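Local structure of ribulose bisphosphate carboxylase (Hyperthermus butylicus DSM 5456, 6HUN) at residues P78-F81 with E82-K85; P116-A119 with S120-G124. The protein probably catalyses the carboxylation of ribulose 1,5-bisphosphate to two molecules of 3-phosphoglycerate, as a form III Rubisco in an archaeal AMP degradation pathway. All coordinates share one frame; numbering follows the deposited sequence. Where two conformers were deposited one is given.

Interaction 1. Residues P78-F81 with E82-K85; sequences PSWF and EKLK
L84 N reaches back to W80 O at 2.9 Å, with an N-H...O angle of 149°. A weak second bond runs from the same L84 N to F81 O. The chain thus passes from the type I beta turn P78-F81 into the short, weakly bonded helix that holds E82-L84. The L84 side chain packs beside W80. Its CD1 lies 3.8 Å from W80 CB, and its CD2 sits at the edge of the indole, near the ring plane. K83 runs alongside W80, pointing the same way, and its CG comes within 3.7 Å of W80 CE3. On the F81 side, K85 bends at chi3 (-48°), which brings CE to 4.0 Å from F81 CE2. K85 NZ forms a salt bridge with E82 OE1 at 3.3 Å, met from above the carboxylate plane. The same NZ has a second salt bridge to E28, and K85 makes a cation-pi contact with F29. F213 of the second subunit meets the W80 ring and packs on L84, so the apolar part of the contact serves the dimer interface. The carboxylates of E82 and E28 lie close together, and the positive charge of K85, paired with both, probably offsets their repulsion.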
loop_
_atom_site.group_PDB
_atom_site.type_symbol
_atom_site.label_atom_id
_atom_site.label_comp_id
_atom_site.label_asym_id
_atom_site.label_seq_id
_atom_site.Cartn_x
_atom_site.Cartn_y
_atom_site.Cartn_z
ATOM N N PRO A 78 -10.605 -13.214 28.383
ATOM C CA PRO A 78 -10.554 -11.911 27.712
ATOM C C PRO A 78 -11.813 -11.116 28.024
ATOM O O PRO A 78 -12.883 -11.376 27.458
ATOM C CB PRO A 78 -10.450 -12.281 26.224
ATOM C CG PRO A 78 -10.987 -13.714 26.125
ATOM C CD PRO A 78 -11.247 -14.225 27.529
ATOM N N SER A 79 -11.693 -10.146 28.939
ATOM C CA SER A 79 -12.854 -9.373 29.366
ATOM C C SER A 79 -13.461 -8.530 28.251
ATOM O O SER A 79 -14.551 -7.989 28.445
ATOM C CB SER A 79 -12.512 -8.457 30.548
ATOM O OG SER A 79 -11.235 -7.851 30.444
ATOM N N TRP A 80 -12.806 -8.410 27.096
ATOM C CA TRP A 80 -13.300 -7.554 26.027
ATOM C C TRP A 80 -13.657 -8.317 24.753
ATOM O O TRP A 80 -13.972 -7.683 23.730
ATOM C CB TRP A 80 -12.277 -6.461 25.718
ATOM C CG TRP A 80 -12.292 -5.353 26.696
ATOM C CD1 TRP A 80 -11.828 -5.390 27.978
ATOM C CD2 TRP A 80 -12.809 -4.027 26.496
ATOM N NE1 TRP A 80 -12.019 -4.176 28.592
ATOM C CE2 TRP A 80 -12.619 -3.320 27.705
ATOM C CE3 TRP A 80 -13.422 -3.372 25.421
ATOM C CZ2 TRP A 80 -13.003 -1.989 27.864
ATOM C CZ3 TRP A 80 -13.811 -2.039 25.588
ATOM C CH2 TRP A 80 -13.604 -1.374 26.802
ATOM N N PHE A 81 -13.667 -9.653 24.793
ATOM C CA PHE A 81 -13.906 -10.432 23.579
ATOM C C PHE A 81 -15.317 -10.210 23.025
ATOM O O PHE A 81 -15.486 -9.825 21.859
ATOM C CB PHE A 81 -13.655 -11.919 23.857
ATOM C CG PHE A 81 -13.927 -12.811 22.675
ATOM C CD1 PHE A 81 -12.929 -13.086 21.758
ATOM C CD2 PHE A 81 -15.180 -13.373 22.482
ATOM C CE1 PHE A 81 -13.169 -13.924 20.666
ATOM C CE2 PHE A 81 -15.441 -14.179 21.395
ATOM C CZ PHE A 81 -14.431 -14.467 20.482
ATOM N N GLU A 82 -16.355 -10.503 23.828
ATOM C CA GLU A 82 -17.721 -10.353 23.317
ATOM C C GLU A 82 -18.047 -8.899 22.999
ATOM O O GLU A 82 -18.827 -8.627 22.076
ATOM C CB GLU A 82 -18.755 -10.924 24.300
ATOM C CG GLU A 82 -18.797 -12.454 24.361
ATOM C CD GLU A 82 -19.515 -13.072 23.157
ATOM O OE1 GLU A 82 -19.189 -14.226 22.807
ATOM O OE2 GLU A 82 -20.383 -12.409 22.549
ATOM N N LYS A 83 -17.421 -7.960 23.717
ATOM C CA LYS A 83 -17.612 -6.533 23.481
ATOM C C LYS A 83 -17.025 -6.093 22.132
ATOM O O LYS A 83 -17.646 -5.316 21.395
ATOM C CB LYS A 83 -16.971 -5.745 24.629
ATOM C CG LYS A 83 -16.852 -4.228 24.390
ATOM C CD LYS A 83 -18.235 -3.590 24.097
ATOM C CE LYS A 83 -18.108 -2.503 22.990
ATOM N NZ LYS A 83 -19.320 -2.482 22.100
ATOM N N LEU A 84 -15.830 -6.568 21.801
ATOM C CA LEU A 84 -15.135 -6.145 20.597
ATOM C C LEU A 84 -15.553 -6.906 19.351
ATOM O O LEU A 84 -15.006 -6.638 18.280
ATOM C CB LEU A 84 -13.634 -6.309 20.803
ATOM C CG LEU A 84 -13.012 -5.377 21.825
ATOM C CD1 LEU A 84 -11.528 -5.682 22.023
ATOM C CD2 LEU A 84 -13.225 -3.925 21.365
ATOM N N LYS A 85 -16.490 -7.838 19.433
ATOM C CA LYS A 85 -16.688 -8.768 18.332
ATOM C C LYS A 85 -17.536 -8.172 17.206
ATOM O O LYS A 85 -18.541 -7.502 17.457
ATOM C CB LYS A 85 -17.332 -10.038 18.850
ATOM C CG LYS A 85 -17.981 -10.844 17.768
ATOM C CD LYS A 85 -19.054 -11.710 18.343
ATOM C CE LYS A 85 -18.509 -12.417 19.540
ATOM N NZ LYS A 85 -19.078 -13.769 19.591
#

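Interaction 2. Residues P116-A119 with S120-G124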
loop_
_atom_site.group_PDB
_atom_site.type_symbol
_atom_site.label_atom_id
_atom_site.label_comp_id
_atom_site.label_asym_id
_atom_site.label_seq_id
_atom_site.Cartn_x
_atom_site.Cartn_y
_atom_site.Cartn_z
ATOM N N PRO A 116 -3.354 3.203 9.471
ATOM C CA PRO A 116 -2.747 1.873 9.465
ATOM C C PRO A 116 -3.494 0.872 10.310
ATOM O O PRO A 116 -3.619 -0.290 9.888
ATOM C CB PRO A 116 -1.334 2.126 10.015
ATOM C CG PRO A 116 -1.054 3.550 9.503
ATOM C CD PRO A 116 -2.352 4.247 9.781
ATOM N N ASN A 117 -3.958 1.262 11.484
ATOM C CA ASN A 117 -4.619 0.231 12.309
ATOM C C ASN A 117 -5.972 -0.137 11.697
ATOM O O ASN A 117 -6.370 -1.300 11.697
ATOM C CB ASN A 117 -4.815 0.717 13.728
ATOM C CG ASN A 117 -5.518 -0.323 14.598
ATOM O OD1 ASN A 117 -6.593 -0.046 15.159
ATOM N ND2 ASN A 117 -4.890 -1.497 14.757
ATOM N N PHE A 118 -6.666 0.846 11.143
ATOM C CA PHE A 118 -7.928 0.568 10.457
ATOM C C PHE A 118 -7.717 -0.404 9.335
ATOM O O PHE A 118 -8.402 -1.439 9.233
ATOM C CB PHE A 118 -8.556 1.884 9.902
ATOM C CG PHE A 118 -9.639 1.607 8.910
ATOM C CD1 PHE A 118 -10.913 1.316 9.380
ATOM C CD2 PHE A 118 -9.375 1.545 7.553
ATOM C CE1 PHE A 118 -11.911 0.998 8.502
ATOM C CE2 PHE A 118 -10.384 1.218 6.640
ATOM C CZ PHE A 118 -11.646 0.919 7.134
ATOM N N ALA A 119 -6.705 -0.133 8.499
ATOM C CA ALA A 119 -6.440 -0.992 7.349
ATOM C C ALA A 119 -6.013 -2.396 7.779
ATOM O O ALA A 119 -6.318 -3.383 7.095
ATOM C CB ALA A 119 -5.352 -0.378 6.479
ATOM N N SER A 120 -5.264 -2.511 8.876
ATOM C CA SER A 120 -4.844 -3.859 9.250
ATOM C C SER A 120 -6.022 -4.743 9.638
ATOM O O SER A 120 -5.886 -5.971 9.593
ATOM C CB SER A 120 -3.864 -3.819 10.419
ATOM O OG SER A 120 -4.526 -3.398 11.598
ATOM N N SER A 121 -7.146 -4.143 10.043
ATOM C CA SER A 121 -8.363 -4.896 10.408
ATOM C C SER A 121 -9.216 -5.159 9.171
ATOM O O SER A 121 -9.373 -6.295 8.712
ATOM C CB SER A 121 -9.181 -4.072 11.404
ATOM O OG SER A 121 -8.590 -4.254 12.709
ATOM N N ILE A 122 -9.744 -4.087 8.617
ATOM C CA ILE A 122 -10.770 -4.191 7.565
ATOM C C ILE A 122 -10.155 -4.385 6.179
ATOM O O ILE A 122 -10.852 -4.897 5.272
ATOM C CB ILE A 122 -11.658 -2.956 7.664
ATOM C CG1 ILE A 122 -12.512 -3.112 8.949
ATOM C CG2 ILE A 122 -12.593 -2.779 6.477
ATOM C CD1 ILE A 122 -13.377 -1.936 9.207
ATOM N N LEU A 123 -8.889 -4.004 5.993
ATOM C CA LEU A 123 -8.185 -4.247 4.726
ATOM C C LEU A 123 -7.039 -5.220 4.904
ATOM O O LEU A 123 -6.049 -5.153 4.169
ATOM C CB LEU A 123 -7.611 -2.938 4.103
ATOM C CG LEU A 123 -8.676 -1.838 4.006
ATOM C CD1 LEU A 123 -8.004 -0.570 3.378
ATOM C CD2 LEU A 123 -9.869 -2.313 3.163
ATOM N N GLY A 124 -7.144 -6.173 5.834
ATOM C CA GLY A 124 -5.923 -6.902 6.165
ATOM C C GLY A 124 -5.941 -8.351 5.711
ATOM O O GLY A 124 -6.052 -8.645 4.513
HETATM O O HOH W 1 -2.242 -2.612 13.663
#
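N117 O takes a hydrogen bond from S120 OG at 2.8 Å, in the S120 conformer described here, and a weak one from S121 N. In this conformer the S120 hydroxyl lies between its own backbone N and carbonyl carbon (chi1 69°), which turns OG back onto the carbonyl one turn earlier. OG approaches tilted 26° from the carbonyl plane. A water adds a bridge: it donates to S120 OG at 3.2 Å and accepts from N117 ND2 at 3.1 Å. The other end of the N117 amide is held by the backbone N of E111, so both ends of the group have partners.

F118 O is also gripped twice. I122 N reaches it at 3.0 Å, nearly in line with the carbonyl bond. S121 N reaches it at 3.1 Å from above the carbonyl plane. Earlier in the helix, S120 N bonds to P116 O. At the C-terminal end the pattern weakens: the bond from L123 N to A119 O is weak, and L123 is the first residue to leave helical backbone angles.

The apolar side is carried by F118. I122 CD1 comes to 3.4 Å from F118 CE1, while I122 CB and CG2 both approach F118 CZ. L123 CD1 lies 4.1 Å from A119 CB.

N207 of the second subunit bonds to N117 ND2 and S121 OG. The result is a buried helix 115-122 of the Rubisco N-terminal domain. F118, I122 and the following L123 lie against strand 132-141, on V140 and V137, while N117, S120 and S121 stand at the dimer interface.

Interaction 1 comes first along the chain and interaction 2 follows, in series. Strands 87-93 and 99-105 lie between them. Both lie in the N-terminal domain of the Rubisco large chain. Their centres are 19 Å apart, and their nearest atoms are about 9 Å apart, so they do not touch. The centre of interaction 1 lies farther out, about 35 Å from the centre of the chain. That of interaction 2 lies about 18 Å from it, and its residues are buried. Helix 115-122 packs on the mixed sheet of the N-terminal domain, which also contains the two intervening strands. Both contacts touch the second subunit, and both help join this N-terminal domain to the catalytic domain of that subunit.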